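Local coordinates for protein AlkD2 (Streptococcus mutans, PDB 6M9M) that is of unknown function but binds inosine-5'-monophosphate and belongs to the HEAT-like repeat family of DNA glycosylases, at residues Asp77-Ser80 with Arg86-Glu89; Leu45-Asp50 with Met56-Leu61; Glu113-Ser118 with Ala125-Leu130; Asp96-Lys101 with Lys105-Ile110. All blocks are in the same frame, centred on the assembly; numbering follows the deposited sequence. Where two conformers were deposited one is given.

Contact 1: residues Asp77-Ser80 with Arg86-Glu89; sequences DEVS and RVQE. With IMP (inosinic acid), chain B.
Two torsions near -70° fold Gln88 back toward Ser80: CG lies anti to the carbonyl carbon (chi1 -66°) and the chain bends again at chi2 (-72°), which carries the carboxamide across to the Ser80 carbonyl. There Gln88 NE2 donates to Ser80 O over 3.1 Å. The amide stands above the carbonyl plane of Ser80 instead of on a lone pair, and the same NE2 also donates to Asp82 O, so one side-chain nitrogen ties down two carbonyls of the connection between helices 69-79 and 85-102. The apolar part is a single pair, Val79 CG1 to Val87 CG1 at 4.3 Å. Val79 also packs on Val59 and Phe62 of helix 52-65.

Arg86, one residue before Val87, serves the ligand. Its chain runs extended from CG to NE and presents the guanidinium edge-on to the phosphate of IMP: Arg86 NH1 reaches O3P at 2.7 Å, and Arg86 NH2 reaches O2P at 3.0 Å, both bonds almost straight. These paired bonds should fix the rotation of the guanidinium, with its edge to the phosphate. His18 ND1 and Gly19 N also bond IMP, and Trp85 completes the observed pocket, a nucleotide site on a HEAT-like helical scaffold.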
# COMPACT_ATOMS: atom_id res chain seq x y z
N ASP A 77 -9.01 0.81 7.96
CA ASP A 77 -9.76 1.89 8.57
C ASP A 77 -9.05 2.59 9.71
O ASP A 77 -9.40 3.73 10.01
CB ASP A 77 -11.09 1.36 9.11
CG ASP A 77 -12.06 0.96 8.02
OD1 ASP A 77 -11.82 1.28 6.83
OD2 ASP A 77 -13.06 0.31 8.37
N GLU A 78 -8.10 1.95 10.38
CA GLU A 78 -7.42 2.53 11.53
C GLU A 78 -5.96 2.87 11.26
O GLU A 78 -5.55 3.99 11.54
CB GLU A 78 -7.55 1.66 12.78
CG GLU A 78 -8.97 1.22 13.08
CD GLU A 78 -9.95 2.36 13.32
OE1 GLU A 78 -9.53 3.50 13.58
OE2 GLU A 78 -11.16 2.08 13.27
N VAL A 79 -5.18 1.95 10.70
CA VAL A 79 -3.79 2.29 10.38
C VAL A 79 -3.76 3.44 9.39
O VAL A 79 -2.83 4.27 9.41
CB VAL A 79 -3.02 1.05 9.87
CG1 VAL A 79 -1.60 1.44 9.49
CG2 VAL A 79 -3.02 -0.05 10.93
N SER A 80 -4.74 3.51 8.49
CA SER A 80 -4.84 4.58 7.52
C SER A 80 -4.97 5.96 8.15
O SER A 80 -4.73 6.94 7.44
CB SER A 80 -6.01 4.31 6.60
OG SER A 80 -7.19 4.19 7.37
N ARG A 86 6.02 7.55 7.36
CA ARG A 86 6.76 6.29 7.24
C ARG A 86 5.87 5.11 7.58
O ARG A 86 5.98 4.05 6.96
CB ARG A 86 8.02 6.34 8.10
CG ARG A 86 9.04 7.33 7.56
CD ARG A 86 10.26 7.47 8.47
NE ARG A 86 11.24 8.41 7.93
CZ ARG A 86 12.12 8.13 6.97
NH1 ARG A 86 12.18 6.91 6.45
NH2 ARG A 86 12.94 9.06 6.53
N VAL A 87 4.99 5.26 8.57
CA VAL A 87 3.99 4.22 8.84
C VAL A 87 3.07 4.05 7.64
O VAL A 87 2.72 2.92 7.27
CB VAL A 87 3.21 4.52 10.13
CG1 VAL A 87 2.14 3.46 10.35
CG2 VAL A 87 4.13 4.61 11.35
N GLN A 88 2.67 5.15 7.00
CA GLN A 88 1.85 5.04 5.79
C GLN A 88 2.55 4.25 4.69
O GLN A 88 1.92 3.47 3.98
CB GLN A 88 1.43 6.42 5.28
CG GLN A 88 0.50 7.16 6.20
CD GLN A 88 -0.91 6.59 6.24
OE1 GLN A 88 -1.32 5.83 5.36
NE2 GLN A 88 -1.67 6.99 7.25
N GLU A 89 3.87 4.43 4.53
CA GLU A 89 4.57 3.63 3.54
C GLU A 89 4.52 2.15 3.90
O GLU A 89 4.37 1.30 3.02
CB GLU A 89 6.03 4.08 3.41
CG GLU A 89 6.20 5.48 2.83
CD GLU A 89 5.68 5.64 1.39
OE1 GLU A 89 5.46 4.64 0.67
OE2 GLU A 89 5.47 6.79 0.98
P IMP B . 14.56 7.12 3.51
O1P IMP B . 15.92 6.61 3.10
O2P IMP B . 14.69 8.43 4.24
O3P IMP B . 13.87 6.05 4.48
O5' IMP B . 13.72 7.32 2.18
C5' IMP B . 12.36 7.74 2.22
C4' IMP B . 12.12 8.76 1.15
O4' IMP B . 10.84 9.01 1.00
C3' IMP B . 12.82 10.19 1.57
O3' IMP B . 13.44 10.82 0.36
C2' IMP B . 11.90 10.91 2.00
O2' IMP B . 12.28 12.36 1.83
C1' IMP B . 10.68 10.54 1.06
N9 IMP B . 9.45 10.83 1.43
C8 IMP B . 8.25 10.35 1.03
N7 IMP B . 7.29 11.03 1.70
C5 IMP B . 7.89 11.94 2.50
C6 IMP B . 7.34 12.88 3.39
O6 IMP B . 5.90 12.94 3.52
N1 IMP B . 8.14 13.68 4.09
C2 IMP B . 9.50 13.58 3.94
N3 IMP B . 10.03 12.66 3.06
C4 IMP B . 9.24 11.84 2.34

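Contact 2: residues Leu45-Asp50 with Met56-Leu61; sequences LAYQSD and MYAVFL
A helical hairpin of the HEAT-like scaffold, formed by helices 36-47 and 52-65, is closed here by small side chains. Between residues 45-50 and 56-61 the CA atoms come nearest at Tyr47 and Ala58, 5.3 Å apart. Ala58 points toward the other helix, and its CB rests 3.5 Å from Tyr47 N and 3.8 Å from Ala46 CB. Methyl against methyl at this point lets the two backbones come so near.

Larger groups extend the seam. Tyr47 has CG anti to its amide nitrogen (chi1 -172°), which lays the ring alongside Val59 with both side chains pointing the same way; Val59 CG2 approaches Tyr47 CE1 obliquely at 3.8 Å. The Tyr57 ring turns an edge to Ala46, with CD1 4.1 Å from Ala46 CB, while Leu61 CG sits over one face of that ring, offset toward the rim. No hydrogen bond crosses between the segments, and the side-chain contacts are apolar. The phenol of Tyr57 is satisfied by Asp30.

Around the hairpin, helix 2-13 packs against Tyr57 through Tyr5, Leu9 and Phe13, and Ala27 of helix 21-32 touches the Tyr57 side chain. Val59 faces Val90 and Ala94 of helix 85-102.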
# COMPACT_ATOMS: atom_id res chain seq x y z
N LEU A 45 -0.83 -4.37 20.42
CA LEU A 45 -0.14 -3.65 21.49
C LEU A 45 0.98 -2.80 20.93
O LEU A 45 1.15 -1.64 21.32
CB LEU A 45 0.38 -4.62 22.54
CG LEU A 45 0.93 -3.95 23.81
CD1 LEU A 45 -0.15 -3.18 24.56
CD2 LEU A 45 1.59 -5.01 24.69
N ALA A 46 1.75 -3.34 19.99
CA ALA A 46 2.84 -2.58 19.40
C ALA A 46 2.32 -1.37 18.62
O ALA A 46 2.96 -0.32 18.60
CB ALA A 46 3.70 -3.48 18.51
N TYR A 47 1.17 -1.51 17.96
CA TYR A 47 0.62 -0.41 17.17
C TYR A 47 0.21 0.77 18.05
O TYR A 47 0.13 1.90 17.55
CB TYR A 47 -0.51 -0.89 16.23
CG TYR A 47 -0.90 0.24 15.30
CD1 TYR A 47 -0.03 0.65 14.29
CD2 TYR A 47 -2.08 0.96 15.47
CE1 TYR A 47 -0.32 1.74 13.49
CE2 TYR A 47 -2.38 2.03 14.65
CZ TYR A 47 -1.48 2.43 13.69
OH TYR A 47 -1.77 3.52 12.89
N GLN A 48 0.00 0.55 19.34
CA GLN A 48 -0.29 1.67 20.23
C GLN A 48 0.95 2.43 20.68
O GLN A 48 0.81 3.47 21.33
CB GLN A 48 -1.04 1.18 21.45
CG GLN A 48 -2.48 0.87 21.12
CD GLN A 48 -3.15 2.00 20.33
OE1 GLN A 48 -3.20 3.14 20.80
NE2 GLN A 48 -3.62 1.68 19.12
N SER A 49 2.14 1.98 20.32
CA SER A 49 3.35 2.66 20.75
C SER A 49 3.39 4.09 20.22
O SER A 49 2.98 4.37 19.09
CB SER A 49 4.56 1.89 20.21
OG SER A 49 5.77 2.54 20.55
N ASP A 50 3.93 4.99 21.04
CA ASP A 50 4.24 6.34 20.58
C ASP A 50 5.59 6.41 19.86
O ASP A 50 6.01 7.50 19.48
CB ASP A 50 4.16 7.35 21.73
CG ASP A 50 5.14 7.09 22.84
OD1 ASP A 50 6.00 6.21 22.70
OD2 ASP A 50 5.03 7.79 23.88
N MET A 56 5.60 0.85 12.78
CA MET A 56 6.00 0.24 11.51
C MET A 56 6.10 -1.27 11.63
O MET A 56 5.55 -2.01 10.81
CB MET A 56 7.32 0.84 11.03
CG MET A 56 7.26 2.28 10.55
SD MET A 56 8.88 3.04 10.27
CE MET A 56 9.60 1.88 9.12
N TYR A 57 6.83 -1.74 12.65
CA TYR A 57 6.92 -3.17 12.95
C TYR A 57 5.53 -3.79 13.06
O TYR A 57 5.26 -4.86 12.49
CB TYR A 57 7.72 -3.32 14.25
CG TYR A 57 7.59 -4.64 14.95
CD1 TYR A 57 6.59 -4.84 15.88
CD2 TYR A 57 8.45 -5.70 14.68
CE1 TYR A 57 6.45 -6.04 16.55
CE2 TYR A 57 8.32 -6.91 15.35
CZ TYR A 57 7.31 -7.08 16.27
OH TYR A 57 7.13 -8.25 16.96
N ALA A 58 4.63 -3.13 13.79
CA ALA A 58 3.28 -3.66 13.99
C ALA A 58 2.52 -3.79 12.68
O ALA A 58 1.76 -4.74 12.49
CB ALA A 58 2.51 -2.76 14.95
N VAL A 59 2.68 -2.80 11.79
CA VAL A 59 1.97 -2.84 10.51
C VAL A 59 2.53 -3.93 9.61
O VAL A 59 1.77 -4.57 8.87
CB VAL A 59 1.94 -1.44 9.86
CG1 VAL A 59 1.25 -1.48 8.52
CG2 VAL A 59 1.22 -0.46 10.80
N PHE A 60 3.85 -4.18 9.65
CA PHE A 60 4.35 -5.36 8.96
C PHE A 60 3.69 -6.63 9.50
O PHE A 60 3.30 -7.52 8.73
CB PHE A 60 5.89 -5.47 9.04
CG PHE A 60 6.63 -4.55 8.11
CD1 PHE A 60 6.50 -4.69 6.73
CD2 PHE A 60 7.49 -3.58 8.59
CE1 PHE A 60 7.20 -3.85 5.86
CE2 PHE A 60 8.19 -2.75 7.73
CZ PHE A 60 8.04 -2.88 6.36
N LEU A 61 3.56 -6.75 10.83
CA LEU A 61 2.85 -7.89 11.40
C LEU A 61 1.42 -7.99 10.89
O LEU A 61 0.95 -9.07 10.53
CB LEU A 61 2.87 -7.85 12.92
CG LEU A 61 4.17 -8.16 13.66
CD1 LEU A 61 3.89 -8.06 15.17
CD2 LEU A 61 4.68 -9.53 13.30

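Contact 3: residues Glu113-Ser118 with Ala125-Leu130; sequences EWLKSS and AATEGL
Helix 108-115 ends just where it meets helix 120-129, the closest CA atoms being those of Trp114 and Ala126, 6.3 Å apart; Lys116 is the first residue to leave helical geometry. Ala126 touches two consecutive side chains. Its CB lies 3.9 Å from both Trp114 CB and Leu115 CD2 and packs against both.

Trp114, with CG anti to the carbonyl carbon (chi1 -77°), swings its indole toward Ala125, and the six-membered ring meets that residue with its edge: Ala125 CB lies in the ring plane, 4.0 Å from Trp114 CZ3. Beyond Ala126 in the other direction, Leu115 CD2 touches Thr127 CG2, where the two side chains cross obliquely. Thr127 puts its methyl on this apolar side while its hydroxyl turns to other partners, bonding Ser164 OG and Arg124 O. No hydrogen bond crosses between the two segments.

The indole is also packed by Leu72, Met75 and Arg76 of helix 69-79 and by Leu91 of helix 85-102, and its ring meets that of Phe95 with planes inclined about 30°. Leu153, in a loop, touches both Leu115 and Thr127, so the pair joins the hairpin to the next part of the chain.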
# COMPACT_ATOMS: atom_id res chain seq x y z
N GLU A 113 -12.28 -2.34 -3.14
CA GLU A 113 -12.80 -1.71 -1.93
C GLU A 113 -11.85 -0.64 -1.41
O GLU A 113 -12.27 0.47 -1.07
CB GLU A 113 -13.03 -2.82 -0.90
CG GLU A 113 -13.52 -2.42 0.44
CD GLU A 113 -13.81 -3.67 1.28
OE1 GLU A 113 -12.90 -4.14 1.99
OE2 GLU A 113 -14.92 -4.22 1.18
N TRP A 114 -10.55 -0.94 -1.35
CA TRP A 114 -9.61 0.06 -0.85
C TRP A 114 -9.52 1.26 -1.78
O TRP A 114 -9.43 2.40 -1.32
CB TRP A 114 -8.23 -0.57 -0.62
CG TRP A 114 -8.11 -1.41 0.63
CD1 TRP A 114 -8.97 -2.38 1.07
CD2 TRP A 114 -7.07 -1.32 1.60
NE1 TRP A 114 -8.51 -2.91 2.25
CE2 TRP A 114 -7.34 -2.28 2.60
CE3 TRP A 114 -5.92 -0.53 1.72
CZ2 TRP A 114 -6.51 -2.46 3.71
CZ3 TRP A 114 -5.09 -0.72 2.80
CH2 TRP A 114 -5.40 -1.67 3.80
N LEU A 115 -9.54 1.03 -3.11
CA LEU A 115 -9.46 2.14 -4.05
C LEU A 115 -10.68 3.06 -3.97
O LEU A 115 -10.57 4.23 -4.36
CB LEU A 115 -9.34 1.61 -5.48
CG LEU A 115 -8.06 0.88 -5.86
CD1 LEU A 115 -8.23 0.20 -7.21
CD2 LEU A 115 -6.88 1.83 -5.88
N LYS A 116 -11.81 2.57 -3.45
CA LYS A 116 -13.03 3.36 -3.33
C LYS A 116 -13.28 3.84 -1.90
O LYS A 116 -14.32 4.45 -1.64
CB LYS A 116 -14.22 2.55 -3.85
CG LYS A 116 -14.16 2.30 -5.35
CD LYS A 116 -15.30 1.44 -5.85
CE LYS A 116 -15.07 1.03 -7.30
NZ LYS A 116 -14.81 2.20 -8.18
N SER A 117 -12.34 3.62 -1.00
CA SER A 117 -12.52 3.98 0.40
C SER A 117 -12.56 5.49 0.62
O SER A 117 -12.02 6.27 -0.16
CB SER A 117 -11.35 3.45 1.23
OG SER A 117 -11.30 4.12 2.48
N SER A 118 -13.18 5.88 1.73
CA SER A 118 -13.33 7.29 2.08
C SER A 118 -12.00 7.93 2.49
O SER A 118 -11.83 9.13 2.31
CB SER A 118 -14.36 7.44 3.20
OG SER A 118 -13.98 6.72 4.38
N ALA A 125 -2.69 3.71 -0.23
CA ALA A 125 -1.98 2.48 0.13
C ALA A 125 -2.14 1.42 -0.95
O ALA A 125 -1.19 0.69 -1.27
CB ALA A 125 -2.45 1.96 1.48
N ALA A 126 -3.34 1.33 -1.52
CA ALA A 126 -3.55 0.35 -2.59
C ALA A 126 -2.86 0.76 -3.88
O ALA A 126 -2.20 -0.06 -4.53
CB ALA A 126 -5.05 0.16 -2.83
N THR A 127 -2.99 2.03 -4.28
CA THR A 127 -2.36 2.45 -5.53
C THR A 127 -0.85 2.32 -5.45
O THR A 127 -0.21 1.84 -6.39
CB THR A 127 -2.76 3.88 -5.93
OG1 THR A 127 -2.34 4.83 -4.94
CG2 THR A 127 -4.27 3.98 -6.16
N GLU A 128 -0.25 2.77 -4.34
CA GLU A 128 1.20 2.76 -4.19
C GLU A 128 1.73 1.37 -3.88
O GLU A 128 2.78 0.97 -4.40
CB GLU A 128 1.60 3.72 -3.08
CG GLU A 128 3.10 3.93 -2.94
CD GLU A 128 3.74 4.78 -4.03
OE1 GLU A 128 3.00 5.44 -4.81
OE2 GLU A 128 4.98 4.80 -4.08
N GLY A 129 1.03 0.63 -3.03
CA GLY A 129 1.56 -0.64 -2.56
C GLY A 129 1.72 -1.68 -3.65
O GLY A 129 2.61 -2.52 -3.57
N LEU A 130 0.89 -1.62 -4.68
CA LEU A 130 0.97 -2.58 -5.78
C LEU A 130 1.96 -2.16 -6.87
O LEU A 130 2.19 -2.93 -7.81
CB LEU A 130 -0.42 -2.84 -6.37
CG LEU A 130 -1.22 -3.95 -5.67
CD1 LEU A 130 -1.53 -3.59 -4.23
CD2 LEU A 130 -2.48 -4.25 -6.48

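Contact 4: residues Asp96-Lys101 with Lys105-Ile110; sequences DEFCKK and KKALPI
Apolar packing carries the whole contact between Phe98 and Cys99 of helix 85-102 and Ala107 and Ile110 across the connection. With CG anti to the backbone nitrogen (chi1 167°), Phe98 reaches across to Ile110, the two side chains crossing at about a right angle. Its CE2 corner does the touching, 3.8 Å from Ile110 CG2 and 4.0 Å from Ile110 CG1, so both branches of the isoleucine come up against this corner together. Ala107 CB is a lesser neighbour of the same corner, 4.3 Å from Phe98 CE2. In the same apolar group, Cys99 SG lies 3.9 Å from Ala107 CB, and the small methyl permits the backbones to come to 5.5 Å between the CA atoms of Cys99 and Ala107.

No hydrogen bond crosses between the segments, and their backbone bonds are local. A type I turn runs from Lys105 to Leu108, with Leu108 N bonded to Lys105 O, and leads into helix 108-115. On the other side Lys100 N bonds to Asp96 O at 2.8 Å in regular helix.

Among the surrounding helices, Leu72 of helix 69-79 packs on both Phe98 and Ile110, and Phe95 of helix 85-102 meets Ile110. Asp96 bonds Tyr104 OH and forms a salt bridge with Arg136.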
# COMPACT_ATOMS: atom_id res chain seq x y z
N ASP A 96 0.09 -4.81 0.03
CA ASP A 96 0.64 -5.67 -1.01
C ASP A 96 0.85 -7.08 -0.48
O ASP A 96 0.64 -8.06 -1.20
CB ASP A 96 1.95 -5.07 -1.53
CG ASP A 96 2.47 -5.75 -2.77
OD1 ASP A 96 1.66 -6.06 -3.67
OD2 ASP A 96 3.70 -5.93 -2.86
N GLU A 97 1.29 -7.20 0.78
CA GLU A 97 1.49 -8.51 1.41
C GLU A 97 0.18 -9.29 1.46
O GLU A 97 0.15 -10.49 1.17
CB GLU A 97 2.08 -8.33 2.80
CG GLU A 97 2.33 -9.61 3.57
CD GLU A 97 3.43 -10.46 2.98
OE1 GLU A 97 4.34 -9.88 2.36
OE2 GLU A 97 3.38 -11.70 3.17
N PHE A 98 -0.91 -8.64 1.87
CA PHE A 98 -2.21 -9.29 1.85
C PHE A 98 -2.52 -9.84 0.45
O PHE A 98 -2.92 -11.01 0.29
CB PHE A 98 -3.33 -8.32 2.25
CG PHE A 98 -4.69 -8.88 1.94
CD1 PHE A 98 -5.22 -9.89 2.70
CD2 PHE A 98 -5.41 -8.45 0.83
CE1 PHE A 98 -6.43 -10.47 2.39
CE2 PHE A 98 -6.62 -9.03 0.51
CZ PHE A 98 -7.13 -10.03 1.30
N CYS A 99 -2.34 -9.00 -0.58
CA CYS A 99 -2.70 -9.39 -1.94
C CYS A 99 -1.82 -10.54 -2.42
O CYS A 99 -2.31 -11.45 -3.09
CB CYS A 99 -2.59 -8.20 -2.88
SG CYS A 99 -3.76 -6.87 -2.58
N LYS A 100 -0.52 -10.49 -2.11
CA LYS A 100 0.39 -11.56 -2.50
C LYS A 100 -0.01 -12.88 -1.86
O LYS A 100 0.06 -13.93 -2.51
CB LYS A 100 1.81 -11.16 -2.06
CG LYS A 100 2.90 -12.17 -2.32
CD LYS A 100 4.25 -11.63 -1.80
CE LYS A 100 5.38 -12.61 -2.08
NZ LYS A 100 6.71 -12.07 -1.65
N LYS A 101 -0.40 -12.85 -0.58
CA LYS A 101 -0.70 -14.08 0.14
C LYS A 101 -1.99 -14.73 -0.36
O LYS A 101 -2.04 -15.94 -0.56
CB LYS A 101 -0.80 -13.80 1.64
CG LYS A 101 0.54 -13.50 2.31
CD LYS A 101 0.83 -14.46 3.46
CE LYS A 101 0.93 -13.72 4.79
NZ LYS A 101 1.49 -14.58 5.87
N LYS A 105 -5.36 -12.07 -8.22
CA LYS A 105 -6.69 -12.24 -8.81
C LYS A 105 -7.75 -12.42 -7.74
O LYS A 105 -8.81 -11.79 -7.80
CB LYS A 105 -6.71 -13.39 -9.81
CG LYS A 105 -8.05 -13.54 -10.57
CD LYS A 105 -7.94 -14.65 -11.60
CE LYS A 105 -9.23 -14.85 -12.37
NZ LYS A 105 -10.35 -15.35 -11.52
N LYS A 106 -7.48 -13.26 -6.73
CA LYS A 106 -8.45 -13.46 -5.66
C LYS A 106 -8.64 -12.21 -4.82
O LYS A 106 -9.70 -12.06 -4.20
CB LYS A 106 -8.04 -14.65 -4.80
CG LYS A 106 -8.26 -16.00 -5.49
CD LYS A 106 -7.81 -17.16 -4.61
CE LYS A 106 -8.14 -18.50 -5.26
NZ LYS A 106 -7.93 -19.65 -4.35
N ALA A 107 -7.67 -11.31 -4.80
CA ALA A 107 -7.72 -10.09 -4.02
C ALA A 107 -8.48 -8.96 -4.70
O ALA A 107 -8.69 -7.92 -4.06
CB ALA A 107 -6.30 -9.60 -3.73
N LEU A 108 -8.91 -9.11 -5.95
CA LEU A 108 -9.49 -7.99 -6.68
C LEU A 108 -10.63 -7.30 -5.93
O LEU A 108 -10.68 -6.05 -5.93
CB LEU A 108 -9.96 -8.42 -8.07
CG LEU A 108 -8.85 -8.81 -9.05
CD1 LEU A 108 -9.51 -9.36 -10.31
CD2 LEU A 108 -7.96 -7.64 -9.39
N PRO A 109 -11.58 -8.00 -5.29
CA PRO A 109 -12.65 -7.26 -4.60
C PRO A 109 -12.13 -6.37 -3.48
O PRO A 109 -12.69 -5.29 -3.23
CB PRO A 109 -13.57 -8.37 -4.07
CG PRO A 109 -13.31 -9.54 -5.00
CD PRO A 109 -11.84 -9.45 -5.30
N ILE A 110 -11.07 -6.80 -2.80
CA ILE A 110 -10.49 -6.00 -1.73
C ILE A 110 -9.72 -4.81 -2.30
O ILE A 110 -9.80 -3.70 -1.77
CB ILE A 110 -9.60 -6.89 -0.84
CG1 ILE A 110 -10.39 -8.05 -0.24
CG2 ILE A 110 -8.94 -6.06 0.23
CD1 ILE A 110 -11.55 -7.66 0.55

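The four contacts follow one another along the chain in the order 2, 1, 4, 3, each joining two successive helices, as expected of a HEAT-like solenoid built from hairpins stacked side by side. Neighbours are coupled by shared elements: contacts 1 and 4 both use helix 85-102, though their centres are 18 Å apart, and contacts 4 and 3 share helix 108-115, with centres 11 Å apart. Contacts 1 and 2 touch directly, Val79 CG1 lying 3.6 Å from Val59 CG2, and Met56 packs on Arg86 and Val87. The IMP-binding arginine is thus set on packed helices, with contact 2 before contact 1 in the chain and contact 4 after it, their centres about 22 Å apart.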